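IG hypothetical 16092 (PDB 1YQH) is of unknown function but possibly binds thiamine or a related ligand. Local coordinates at residues S5-T9 with P86-I92. Numbering follows the deposited sequence.
Sequences SQQVT and PSTGVTI
Segment 5-9 is extended throughout, its last residues entering strand 8-17; segment 86-92 is the irregular connection from strand 75-84 to helix 92-96. The two run in the same direction, pairing Gln6 with Gly89 (CA-CA 4.5 Å), Val8 with Val90 (5.4 Å) and Thr9 with Thr91 (5.8 Å), and bury 414 Å² in total. Pro86 to Thr88 turn the chain, and Gly89 (phi/psi 82/167) leads it into the extended Val90 and Thr91.

Three direct hydrogen bonds join the segments, each using at least one backbone atom. Val90 N donates to Gln7 O (3.2 Å, 156° at the hydrogen); the m/m side chain of Gln6 folds over the turn so that its NE2 reaches Ser87 O (3.1 Å, 142°); and Thr9 OG1, with chi1 m, donates to Val90 O (3.0 Å). One water bridges the two segments, accepting from Gln6 N (3.0 Å) and donating to Pro86 O (2.7 Å).

Two features are consistent with glycine at 89: its positive phi, and the lack of room for a CB, which would lie 3.2 Å from Gln7 N and 3.3 Å from Gln6 CB. Gly89 CA makes a CH···O contact with Gln7 O (3.4 Å). Further along, Thr9 CG2 meets Ile92 CG1 at 3.9 Å, and both residues pack on Ala45 of a second subunit. The CA-to-CB bond of Val8 points away from 86-92, and its side chain packs on Leu54 and Leu57 of helix 54-70.

Thr91 is the N-cap of helix 92-96. The direct bonds' acceptors are all main-chain carbonyls, but two of three donors are side chains, so fastening the helix lead-in beside the first strand depends on Gln6 and Thr9 as well as on backbone path.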
loop_
_atom_site.group_PDB
_atom_site.type_symbol
_atom_site.label_atom_id
_atom_site.label_comp_id
_atom_site.label_asym_id
_atom_site.label_seq_id
_atom_site.Cartn_x
_atom_site.Cartn_y
_atom_site.Cartn_z
ATOM N N SER A 5 -6.543 9.989 -23.222
ATOM C CA SER A 5 -6.887 10.189 -21.812
ATOM C C SER A 5 -5.789 10.944 -21.079
ATOM O O SER A 5 -4.611 10.839 -21.435
ATOM C CB SER A 5 -7.122 8.839 -21.128
ATOM O OG SER A 5 -8.188 8.151 -21.759
ATOM N N GLN A 6 -6.168 11.711 -20.058
ATOM C CA GLN A 6 -5.170 12.413 -19.257
ATOM C C GLN A 6 -4.311 11.387 -18.516
ATOM O O GLN A 6 -4.793 10.296 -18.172
ATOM C CB GLN A 6 -5.826 13.388 -18.277
ATOM C CG GLN A 6 -6.675 14.492 -18.945
ATOM C CD GLN A 6 -5.845 15.612 -19.580
ATOM O OE1 GLN A 6 -4.696 15.408 -19.965
ATOM N NE2 GLN A 6 -6.439 16.802 -19.702
ATOM N N GLN A 7 -3.049 11.733 -18.288
ATOM C CA GLN A 7 -2.110 10.805 -17.674
ATOM C C GLN A 7 -2.479 10.504 -16.229
ATOM O O GLN A 7 -3.118 11.314 -15.558
ATOM C CB GLN A 7 -0.691 11.364 -17.726
ATOM C CG GLN A 7 0.022 11.094 -19.043
ATOM C CD GLN A 7 1.360 11.798 -19.142
ATOM O OE1 GLN A 7 2.284 11.300 -19.778
ATOM N NE2 GLN A 7 1.472 12.957 -18.512
ATOM N N VAL A 8 -2.082 9.322 -15.778
ATOM C CA VAL A 8 -2.046 9.015 -14.350
ATOM C C VAL A 8 -0.572 8.841 -13.979
ATOM O O VAL A 8 0.301 8.640 -14.844
ATOM C CB VAL A 8 -2.868 7.738 -13.936
ATOM C CG1 VAL A 8 -4.323 7.862 -14.373
ATOM C CG2 VAL A 8 -2.246 6.449 -14.480
ATOM N N THR A 9 -0.297 8.946 -12.690
ATOM C CA THR A 9 0.967 8.519 -12.133
ATOM C C THR A 9 0.628 7.360 -11.172
ATOM O O THR A 9 -0.419 7.373 -10.521
ATOM C CB THR A 9 1.674 9.711 -11.437
ATOM O OG1 THR A 9 1.936 10.737 -12.422
ATOM C CG2 THR A 9 2.991 9.289 -10.813
ATOM N N PRO A 86 -8.521 12.600 -13.592
ATOM C CA PRO A 86 -8.864 12.475 -15.017
ATOM C C PRO A 86 -9.156 13.794 -15.728
ATOM O O PRO A 86 -9.068 13.850 -16.962
ATOM C CB PRO A 86 -10.092 11.551 -15.002
ATOM C CG PRO A 86 -10.699 11.753 -13.639
ATOM C CD PRO A 86 -9.506 11.905 -12.735
ATOM N N SER A 87 -9.487 14.845 -14.979
ATOM C CA SER A 87 -9.773 16.147 -15.602
ATOM C C SER A 87 -8.541 16.684 -16.327
ATOM O O SER A 87 -8.591 16.952 -17.526
ATOM C CB SER A 87 -10.269 17.165 -14.572
ATOM O OG SER A 87 -9.308 17.336 -13.536
ATOM N N THR A 88 -7.435 16.833 -15.606
ATOM C CA THR A 88 -6.264 17.533 -16.148
ATOM C C THR A 88 -4.982 16.702 -16.084
ATOM O O THR A 88 -3.927 17.132 -16.574
ATOM C CB THR A 88 -6.040 18.859 -15.429
ATOM O OG1 THR A 88 -5.982 18.607 -14.019
ATOM C CG2 THR A 88 -7.192 19.830 -15.737
ATOM N N GLY A 89 -5.087 15.510 -15.504
ATOM C CA GLY A 89 -3.956 14.578 -15.445
ATOM C C GLY A 89 -3.013 14.904 -14.307
ATOM O O GLY A 89 -3.094 15.980 -13.702
ATOM N N VAL A 90 -2.123 13.967 -14.014
ATOM C CA VAL A 90 -1.104 14.156 -12.981
ATOM C C VAL A 90 0.197 13.535 -13.497
ATOM O O VAL A 90 0.176 12.479 -14.135
ATOM C CB VAL A 90 -1.541 13.549 -11.622
ATOM C CG1 VAL A 90 -1.918 12.093 -11.777
ATOM C CG2 VAL A 90 -0.458 13.756 -10.535
ATOM N N THR A 91 1.309 14.211 -13.223
ATOM C CA THR A 91 2.619 13.827 -13.734
ATOM C C THR A 91 3.625 13.640 -12.607
ATOM O O THR A 91 3.442 14.150 -11.496
ATOM C CB THR A 91 3.189 14.887 -14.711
ATOM O OG1 THR A 91 3.330 16.136 -14.026
ATOM C CG2 THR A 91 2.273 15.049 -15.931
ATOM N N ILE A 92 4.697 12.910 -12.907
ATOM C CA ILE A 92 5.781 12.739 -11.959
ATOM C C ILE A 92 6.389 14.107 -11.620
ATOM O O ILE A 92 6.581 14.453 -10.450
ATOM C CB ILE A 92 6.861 11.800 -12.521
ATOM C CG1 ILE A 92 6.300 10.370 -12.621
ATOM C CG2 ILE A 92 8.132 11.855 -11.643
ATOM C CD1 ILE A 92 7.181 9.350 -13.393
HETATM O O HOH W 1 -8.837 11.844 -18.740
#